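Local atomic coordinates of trehalose monomycolate exporter MmpL3 (Mycobacterium tuberculosis, PDB entry 7NVH), a protein that probably exports trehalose monomycolate, a mycolic acid carrier for the cell envelope, across the inner membrane of Mycobacterium tuberculosis as an RND-type transporter. Residues W86-N95 with G107-S115; L615-V626 with V694-G702. All coordinates share one frame; numbering follows the deposited sequence. Where two conformers were deposited one is given.

Contact 1 (W86-N95 with G107-S115)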
loop_
_atom_site.group_PDB
_atom_site.type_symbol
_atom_site.label_atom_id
_atom_site.label_comp_id
_atom_site.label_asym_id
_atom_site.label_seq_id
_atom_site.Cartn_x
_atom_site.Cartn_y
_atom_site.Cartn_z
ATOM N N TRP A 86 -4.960 47.300 -8.144
ATOM C CA TRP A 86 -4.683 45.869 -8.131
ATOM C C TRP A 86 -5.623 45.127 -7.190
ATOM O O TRP A 86 -6.154 44.065 -7.536
ATOM C CB TRP A 86 -3.227 45.621 -7.743
ATOM C CG TRP A 86 -2.857 44.185 -7.782
ATOM C CD1 TRP A 86 -2.404 43.484 -8.856
ATOM C CD2 TRP A 86 -2.908 43.263 -6.694
ATOM N NE1 TRP A 86 -2.167 42.181 -8.505
ATOM C CE2 TRP A 86 -2.470 42.019 -7.179
ATOM C CE3 TRP A 86 -3.282 43.369 -5.354
ATOM C CZ2 TRP A 86 -2.397 40.892 -6.374
ATOM C CZ3 TRP A 86 -3.208 42.249 -4.557
ATOM C CH2 TRP A 86 -2.769 41.028 -5.068
ATOM N N SER A 87 -5.837 45.666 -5.989
ATOM C CA SER A 87 -6.760 45.026 -5.059
ATOM C C SER A 87 -8.167 44.994 -5.633
ATOM O O SER A 87 -8.872 43.985 -5.515
ATOM C CB SER A 87 -6.749 45.755 -3.717
ATOM O OG SER A 87 -7.293 47.057 -3.839
ATOM N N LYS A 88 -8.583 46.088 -6.273
ATOM C CA LYS A 88 -9.919 46.152 -6.850
ATOM C C LYS A 88 -10.112 45.087 -7.916
ATOM O O LYS A 88 -11.147 44.414 -7.946
ATOM C CB LYS A 88 -10.175 47.537 -7.436
ATOM C CG LYS A 88 -11.514 47.670 -8.130
ATOM C CD LYS A 88 -11.723 49.073 -8.663
ATOM C CE LYS A 88 -13.056 49.193 -9.378
ATOM N NZ LYS A 88 -13.270 50.562 -9.921
ATOM N N LYS A 89 -9.131 44.911 -8.800
ATOM C CA LYS A 89 -9.269 43.924 -9.862
ATOM C C LYS A 89 -9.123 42.494 -9.358
ATOM O O LYS A 89 -9.791 41.599 -9.882
ATOM C CB LYS A 89 -8.260 44.217 -10.977
ATOM C CG LYS A 89 -7.629 43.000 -11.629
ATOM C CD LYS A 89 -6.153 43.237 -11.905
ATOM C CE LYS A 89 -5.494 42.008 -12.500
ATOM N NZ LYS A 89 -4.953 41.107 -11.449
ATOM N N VAL A 90 -8.295 42.256 -8.343
ATOM C CA VAL A 90 -8.241 40.912 -7.781
ATOM C C VAL A 90 -9.564 40.567 -7.108
ATOM O O VAL A 90 -10.042 39.430 -7.198
ATOM C CB VAL A 90 -7.055 40.777 -6.814
ATOM C CG1 VAL A 90 -7.133 39.463 -6.068
ATOM C CG2 VAL A 90 -5.758 40.855 -7.586
ATOM N N VAL A 91 -10.193 41.544 -6.451
ATOM C CA VAL A 91 -11.552 41.344 -5.956
ATOM C C VAL A 91 -12.485 41.015 -7.115
ATOM O O VAL A 91 -13.001 39.900 -7.217
ATOM C CB VAL A 91 -12.031 42.582 -5.177
ATOM C CG1 VAL A 91 -13.528 42.538 -4.982
ATOM C CG2 VAL A 91 -11.331 42.656 -3.840
ATOM N N ASP A 92 -12.621 41.944 -8.061
ATOM C CA ASP A 92 -13.520 41.799 -9.201
ATOM C C ASP A 92 -13.239 40.547 -10.023
ATOM O O ASP A 92 -14.011 40.213 -10.925
ATOM C CB ASP A 92 -13.428 43.029 -10.104
ATOM C CG ASP A 92 -13.850 44.298 -9.402
ATOM O OD1 ASP A 92 -14.481 44.203 -8.330
ATOM O OD2 ASP A 92 -13.551 45.393 -9.920
ATOM N N GLU A 93 -12.126 39.872 -9.752
ATOM C CA GLU A 93 -11.854 38.576 -10.355
ATOM C C GLU A 93 -12.191 37.401 -9.449
ATOM O O GLU A 93 -12.521 36.328 -9.955
ATOM C CB GLU A 93 -10.381 38.486 -10.769
ATOM C CG GLU A 93 -10.066 37.337 -11.705
ATOM C CD GLU A 93 -8.677 37.435 -12.299
ATOM O OE1 GLU A 93 -7.933 38.367 -11.926
ATOM O OE2 GLU A 93 -8.330 36.582 -13.143
ATOM N N LEU A 94 -12.113 37.572 -8.126
ATOM C CA LEU A 94 -12.574 36.524 -7.216
ATOM C C LEU A 94 -14.098 36.463 -7.179
ATOM O O LEU A 94 -14.686 35.377 -7.097
ATOM C CB LEU A 94 -12.003 36.756 -5.821
ATOM C CG LEU A 94 -10.642 36.115 -5.569
ATOM C CD1 LEU A 94 -9.933 36.798 -4.417
ATOM C CD2 LEU A 94 -10.804 34.633 -5.296
ATOM N N ASN A 95 -14.744 37.622 -7.173
ATOM C CA ASN A 95 -16.100 37.724 -7.685
ATOM C C ASN A 95 -16.055 37.514 -9.192
ATOM O O ASN A 95 -15.111 37.944 -9.857
ATOM C CB ASN A 95 -16.697 39.088 -7.349
ATOM C CG ASN A 95 -16.960 39.255 -5.869
ATOM O OD1 ASN A 95 -17.641 38.439 -5.253
ATOM N ND2 ASN A 95 -16.417 40.319 -5.288
ATOM N N GLY A 107 -17.673 30.387 -0.883
ATOM C CA GLY A 107 -17.427 31.801 -0.688
ATOM C C GLY A 107 -15.947 32.090 -0.760
ATOM O O GLY A 107 -15.172 31.288 -1.281
ATOM N N TRP A 108 -15.560 33.256 -0.245
ATOM C CA TRP A 108 -14.149 33.578 -0.083
ATOM C C TRP A 108 -14.018 34.721 0.911
ATOM O O TRP A 108 -14.770 35.697 0.837
ATOM C CB TRP A 108 -13.490 33.945 -1.418
ATOM C CG TRP A 108 -13.927 35.250 -1.995
ATOM C CD1 TRP A 108 -15.048 35.485 -2.728
ATOM C CD2 TRP A 108 -13.236 36.498 -1.906
ATOM N NE1 TRP A 108 -15.106 36.804 -3.093
ATOM C CE2 TRP A 108 -14.004 37.449 -2.601
ATOM C CE3 TRP A 108 -12.044 36.906 -1.302
ATOM C CZ2 TRP A 108 -13.620 38.780 -2.710
ATOM C CZ3 TRP A 108 -11.666 38.230 -1.411
ATOM C CH2 TRP A 108 -12.450 39.150 -2.110
ATOM N N ALA A 109 -13.078 34.587 1.842
ATOM C CA ALA A 109 -12.816 35.606 2.846
ATOM C C ALA A 109 -11.322 35.873 2.896
ATOM O O ALA A 109 -10.528 34.935 3.007
ATOM C CB ALA A 109 -13.324 35.172 4.222
ATOM N N GLY A 110 -10.944 37.144 2.822
ATOM C CA GLY A 110 -9.541 37.502 2.826
ATOM C C GLY A 110 -9.352 38.956 3.192
ATOM O O GLY A 110 -10.310 39.691 3.441
ATOM N N TYR A 111 -8.082 39.364 3.228
ATOM C CA TYR A 111 -7.756 40.752 3.535
ATOM C C TYR A 111 -8.268 41.703 2.464
ATOM O O TYR A 111 -8.695 42.818 2.783
ATOM C CB TYR A 111 -6.245 40.908 3.706
ATOM C CG TYR A 111 -5.800 42.333 3.940
ATOM C CD1 TYR A 111 -5.828 42.885 5.207
ATOM C CD2 TYR A 111 -5.348 43.120 2.893
ATOM C CE1 TYR A 111 -5.425 44.182 5.426
ATOM C CE2 TYR A 111 -4.945 44.418 3.104
ATOM C CZ TYR A 111 -4.985 44.944 4.373
ATOM O OH TYR A 111 -4.582 46.239 4.592
ATOM N N LEU A 112 -8.226 41.292 1.193
ATOM C CA LEU A 112 -8.690 42.160 0.116
ATOM C C LEU A 112 -10.167 42.492 0.261
ATOM O O LEU A 112 -10.624 43.523 -0.242
ATOM C CB LEU A 112 -8.436 41.505 -1.239
ATOM C CG LEU A 112 -6.984 41.204 -1.599
ATOM C CD1 LEU A 112 -6.644 39.761 -1.268
ATOM C CD2 LEU A 112 -6.724 41.501 -3.063
ATOM N N ARG A 113 -10.923 41.628 0.935
ATOM C CA ARG A 113 -12.340 41.847 1.190
ATOM C C ARG A 113 -12.567 42.658 2.460
ATOM O O ARG A 113 -13.236 43.694 2.426
ATOM C CB ARG A 113 -13.060 40.501 1.281
ATOM C CG ARG A 113 -14.495 40.597 1.743
ATOM C CD ARG A 113 -15.124 39.219 1.877
ATOM N NE ARG A 113 -15.516 38.654 0.589
ATOM C CZ ARG A 113 -16.436 39.171 -0.221
ATOM N NH1 ARG A 113 -17.091 40.272 0.115
ATOM N NH2 ARG A 113 -16.712 38.574 -1.369
ATOM N N ALA A 114 -12.015 42.200 3.582
ATOM C CA ALA A 114 -12.159 42.864 4.870
ATOM C C ALA A 114 -10.795 43.354 5.334
ATOM O O ALA A 114 -9.869 42.555 5.503
ATOM C CB ALA A 114 -12.768 41.922 5.909
ATOM N N SER A 115 -10.677 44.666 5.549
ATOM C CA SER A 115 -9.433 45.244 6.041
ATOM C C SER A 115 -9.137 44.869 7.485
ATOM O O SER A 115 -8.013 45.091 7.947
ATOM C CB SER A 115 -9.474 46.767 5.907
ATOM O OG SER A 115 -10.413 47.328 6.806
#
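Trp108 O accepts a hydrogen bond from Arg113 NE at 3.1 Å (N-H...O angle 142°), a bond within one segment that fixes the two residues flanking Leu112's bend against helix 84-94. That bend is closed by Gly110 O, which accepts from both Arg113 N and Ala114 N and so presents Leu112 to the helix. The arginine chain, extended at first and then bent at chi3, brings NE over one face of the Trp108 indole. The opposite face of that indole receives Leu94. Leu94 CB stands over the centre of the ring system, and CD1 makes a CH-pi contact with the six-membered ring, 3.9 Å from its centroid and 19° off the normal. The indole is thus clasped between the guanidinium arm and a helix leucine. Its edge meets other residues: Val91 CG2 approaches CH2, and Asn95 OD1 lies near the ring plane by NE1, too distant for a hydrogen bond, with the amide turned steeply against the ring. In topology the contact sets the first helix of a beta-alpha-beta-beta-alpha-beta unit, whose strands run in the order 2-3-1-4 as in the ferredoxin-like porter subdomains of RND transporters, against the residues that flank the short edge strand 109-110. Val130 of strand 127-131 and Phe73 of strand 70-74 continue the apolar layer beneath Leu94. One to two turns toward the N-terminus of the helix, Leu112 supplies the second anchor. Its CD2 reaches Val90 CG1 at 3.7 Å and Trp86 CZ3 at 3.9 Å, while its CB lies 4.1 Å from Val91 CG2. Trp86 is itself laid beside the helix, CG anti to the backbone N (chi1 -177°), with Val90 CG2 over the centre of its ring.

Contact 2 (L615-V626 with V694-G702)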
loop_
_atom_site.group_PDB
_atom_site.type_symbol
_atom_site.label_atom_id
_atom_site.label_comp_id
_atom_site.label_asym_id
_atom_site.label_seq_id
_atom_site.Cartn_x
_atom_site.Cartn_y
_atom_site.Cartn_z
ATOM N N LEU A 615 16.958 9.686 -4.418
ATOM C CA LEU A 615 15.611 9.233 -4.733
ATOM C C LEU A 615 14.574 10.344 -4.669
ATOM O O LEU A 615 13.392 10.076 -4.903
ATOM C CB LEU A 615 15.202 8.098 -3.792
ATOM C CG LEU A 615 15.872 6.748 -4.045
ATOM C CD1 LEU A 615 15.729 5.845 -2.835
ATOM C CD2 LEU A 615 15.289 6.087 -5.279
ATOM N N ASN A 616 14.986 11.572 -4.354
ATOM C CA ASN A 616 14.113 12.746 -4.381
ATOM C C ASN A 616 12.918 12.583 -3.442
ATOM O O ASN A 616 11.762 12.517 -3.862
ATOM C CB ASN A 616 13.651 13.050 -5.809
ATOM C CG ASN A 616 13.431 14.525 -6.041
ATOM O OD1 ASN A 616 14.063 15.365 -5.402
ATOM N ND2 ASN A 616 12.527 14.853 -6.957
ATOM N N PHE A 617 13.219 12.509 -2.148
ATOM C CA PHE A 617 12.183 12.538 -1.128
ATOM C C PHE A 617 12.743 13.204 0.118
ATOM O O PHE A 617 13.927 13.537 0.193
ATOM C CB PHE A 617 11.648 11.133 -0.821
ATOM C CG PHE A 617 12.644 10.228 -0.156
ATOM C CD1 PHE A 617 12.755 10.189 1.222
ATOM C CD2 PHE A 617 13.458 9.403 -0.908
ATOM C CE1 PHE A 617 13.667 9.359 1.831
ATOM C CE2 PHE A 617 14.368 8.569 -0.301
ATOM C CZ PHE A 617 14.474 8.548 1.068
ATOM N N THR A 618 11.869 13.408 1.096
ATOM C CA THR A 618 12.245 14.010 2.363
ATOM C C THR A 618 12.119 12.985 3.475
ATOM O O THR A 618 11.055 12.366 3.615
ATOM C CB THR A 618 11.362 15.224 2.669
ATOM O OG1 THR A 618 11.653 16.273 1.739
ATOM C CG2 THR A 618 11.613 15.724 4.080
ATOM N N PRO A 619 13.176 12.762 4.266
ATOM C CA PRO A 619 13.094 11.783 5.360
ATOM C C PRO A 619 11.920 12.058 6.281
ATOM O O PRO A 619 11.902 13.070 6.987
ATOM C CB PRO A 619 14.427 11.954 6.098
ATOM C CG PRO A 619 15.319 12.680 5.172
ATOM C CD PRO A 619 14.499 13.395 4.158
ATOM N N THR A 620 10.942 11.162 6.290
ATOM C CA THR A 620 9.696 11.391 7.002
ATOM C C THR A 620 9.304 10.139 7.769
ATOM O O THR A 620 9.702 9.028 7.398
ATOM C CB THR A 620 8.566 11.787 6.035
ATOM O OG1 THR A 620 7.435 12.263 6.774
ATOM C CG2 THR A 620 8.148 10.604 5.174
ATOM N N PRO A 621 8.555 10.292 8.858
ATOM C CA PRO A 621 7.980 9.120 9.525
ATOM C C PRO A 621 7.088 8.331 8.579
ATOM O O PRO A 621 6.379 8.897 7.747
ATOM C CB PRO A 621 7.175 9.730 10.675
ATOM C CG PRO A 621 7.834 11.021 10.960
ATOM C CD PRO A 621 8.456 11.508 9.683
ATOM N N LEU A 622 7.128 7.009 8.716
ATOM C CA LEU A 622 6.334 6.142 7.864
ATOM C C LEU A 622 4.882 6.105 8.336
ATOM O O LEU A 622 4.537 6.568 9.425
ATOM C CB LEU A 622 6.923 4.734 7.835
ATOM C CG LEU A 622 8.421 4.647 7.546
ATOM C CD1 LEU A 622 8.913 3.214 7.644
ATOM C CD2 LEU A 622 8.738 5.230 6.182
ATOM N N THR A 623 4.022 5.542 7.493
ATOM C CA THR A 623 2.599 5.419 7.777
ATOM C C THR A 623 2.311 4.018 8.297
ATOM O O THR A 623 2.750 3.030 7.700
ATOM C CB THR A 623 1.769 5.708 6.527
ATOM O OG1 THR A 623 2.187 6.954 5.956
ATOM C CG2 THR A 623 0.300 5.803 6.875
ATOM N N ALA A 624 1.578 3.938 9.407
ATOM C CA ALA A 624 1.382 2.653 10.078
ATOM C C ALA A 624 0.647 1.624 9.225
ATOM O O ALA A 624 1.110 0.472 9.164
ATOM C CB ALA A 624 0.675 2.878 11.419
ATOM N N PRO A 625 -0.483 1.934 8.572
ATOM C CA PRO A 625 -1.129 0.901 7.740
ATOM C C PRO A 625 -0.238 0.369 6.633
ATOM O O PRO A 625 -0.277 -0.832 6.324
ATOM C CB PRO A 625 -2.356 1.631 7.181
ATOM C CG PRO A 625 -2.654 2.667 8.189
ATOM C CD PRO A 625 -1.316 3.147 8.652
ATOM N N VAL A 626 0.574 1.234 6.024
ATOM C CA VAL A 626 1.442 0.777 4.948
ATOM C C VAL A 626 2.510 -0.160 5.489
ATOM O O VAL A 626 2.995 -1.033 4.769
ATOM C CB VAL A 626 2.052 1.978 4.208
ATOM C CG1 VAL A 626 2.954 1.509 3.083
ATOM C CG2 VAL A 626 0.957 2.852 3.670
ATOM N N VAL A 694 5.803 9.311 -1.393
ATOM C CA VAL A 694 6.759 8.582 -0.563
ATOM C C VAL A 694 6.178 7.244 -0.126
ATOM O O VAL A 694 6.893 6.239 -0.048
ATOM C CB VAL A 694 7.185 9.443 0.639
ATOM C CG1 VAL A 694 8.094 8.659 1.563
ATOM C CG2 VAL A 694 7.882 10.698 0.159
ATOM N N MET A 695 4.874 7.208 0.153
ATOM C CA MET A 695 4.214 5.967 0.552
ATOM C C MET A 695 4.459 4.860 -0.464
ATOM O O MET A 695 4.949 3.773 -0.125
ATOM C CB MET A 695 2.714 6.221 0.689
ATOM C CG MET A 695 2.327 7.147 1.811
ATOM S SD MET A 695 0.553 7.455 1.830
ATOM C CE MET A 695 -0.068 5.872 2.361
ATOM N N MET A 696 4.150 5.138 -1.730
ATOM C CA MET A 696 4.356 4.136 -2.763
ATOM C C MET A 696 5.837 3.900 -3.002
ATOM O O MET A 696 6.238 2.777 -3.320
ATOM C CB MET A 696 3.669 4.557 -4.060
ATOM C CG MET A 696 2.304 3.932 -4.261
ATOM S SD MET A 696 2.330 2.139 -4.424
ATOM C CE MET A 696 3.549 1.918 -5.708
ATOM N N LYS A 697 6.662 4.939 -2.843
ATOM C CA LYS A 697 8.099 4.770 -3.017
ATOM C C LYS A 697 8.648 3.721 -2.064
ATOM O O LYS A 697 9.333 2.787 -2.488
ATOM C CB LYS A 697 8.829 6.096 -2.819
ATOM C CG LYS A 697 8.595 7.109 -3.914
ATOM C CD LYS A 697 9.402 8.363 -3.661
ATOM C CE LYS A 697 10.851 8.163 -4.050
ATOM N NZ LYS A 697 11.165 8.835 -5.336
ATOM N N TYR A 698 8.345 3.841 -0.769
ATOM C CA TYR A 698 8.917 2.866 0.148
ATOM C C TYR A 698 8.164 1.545 0.150
ATOM O O TYR A 698 8.773 0.522 0.465
ATOM C CB TYR A 698 9.051 3.428 1.571
ATOM C CG TYR A 698 7.810 3.891 2.296
ATOM C CD1 TYR A 698 6.833 2.997 2.698
ATOM C CD2 TYR A 698 7.659 5.224 2.649
ATOM C CE1 TYR A 698 5.720 3.428 3.387
ATOM C CE2 TYR A 698 6.547 5.663 3.335
ATOM C CZ TYR A 698 5.580 4.761 3.701
ATOM O OH TYR A 698 4.471 5.194 4.388
ATOM N N LEU A 699 6.894 1.514 -0.259
ATOM C CA LEU A 699 6.256 0.220 -0.501
ATOM C C LEU A 699 6.981 -0.550 -1.603
ATOM O O LEU A 699 7.385 -1.708 -1.417
ATOM C CB LEU A 699 4.785 0.423 -0.861
ATOM C CG LEU A 699 4.004 -0.804 -1.334
ATOM C CD1 LEU A 699 3.870 -1.826 -0.225
ATOM C CD2 LEU A 699 2.637 -0.395 -1.845
ATOM N N ALA A 700 7.178 0.095 -2.754
ATOM C CA ALA A 700 7.847 -0.558 -3.871
ATOM C C ALA A 700 9.297 -0.878 -3.538
ATOM O O ALA A 700 9.821 -1.911 -3.963
ATOM C CB ALA A 700 7.763 0.322 -5.116
ATOM N N PHE A 701 9.964 -0.007 -2.782
ATOM C CA PHE A 701 11.354 -0.275 -2.442
ATOM C C PHE A 701 11.470 -1.413 -1.439
ATOM O O PHE A 701 12.429 -2.187 -1.497
ATOM C CB PHE A 701 12.022 0.990 -1.908
ATOM C CG PHE A 701 13.516 0.899 -1.843
ATOM C CD1 PHE A 701 14.290 1.478 -2.830
ATOM C CD2 PHE A 701 14.146 0.239 -0.807
ATOM C CE1 PHE A 701 15.662 1.398 -2.788
ATOM C CE2 PHE A 701 15.516 0.152 -0.761
ATOM C CZ PHE A 701 16.277 0.735 -1.752
ATOM N N GLY A 702 10.516 -1.535 -0.516
ATOM C CA GLY A 702 10.494 -2.700 0.347
ATOM C C GLY A 702 10.294 -3.980 -0.436
ATOM O O GLY A 702 10.953 -4.988 -0.171
#
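The N-terminal end of transmembrane helix 694-726 is wrapped by the irregular segment that leads from the short helix 612-615 into helix 624-654. At one end of this wrap Lys697 NZ donates to Leu615 O at 2.6 Å, approaching nearly in line with the carbonyl (C=O...N angle 164°). Bends at chi3 and chi4 carry the ammonium there past Phe617, whose ring meets Lys697 CE obliquely. Ser691 O also accepts from NZ, and Val689 O does so weakly, so the buried ammonium ties the end of helix 612-615 to the end of helix 671-689 and the turn that follows it. Next along the wrap, Phe617 CB rests on Val694 CG2 at 3.9 Å, and Thr620 CG2 on the other methyl, CG1. Tyr698 holds the far end. Its hydroxyl accepts the backbone N-H of Thr623 (3.2 Å, 152° at the hydrogen), just ahead of helix 624-654; the Thr623 hydroxyl has its main partner in Tyr426 OH. Leu622 CD2 lies over one face of the tyrosine ring in a CH-pi contact, 3.9 Å from the centroid, and Met695 O lies above the opposite face toward the rim. Val626 CG1 comes to the ring edge near CE1, while its other methyl, CG2, meets Met695 CE. Phe606 of helix 582-607 stacks on Phe617 and touches Leu622, extending the packing to a third long helix. The arrangement joins helices 624-654 and 694-726 within a transmembrane bundle of the RND-permease type, at the end beside the bound detergent.

Contacts 1 and 2 belong to different layers of the exporter, the first to a porter-like subdomain outside the membrane and the second to the head of the transmembrane bundle. They lie in different halves of the chain, one following the other along the sequence. Their centres lie about 40 Å apart and their nearest atoms about 29 Å, so neither touches the other. Bound lauryl maltose neopentyl glycol lies in the region between these layers: the Met695 side chain of contact 2 comes within about 5 Å of it, whereas the Trp108 side chain of contact 1 stays about 14 Å away. Of the two, contact 2 is the nearer to the detergent, through Met695.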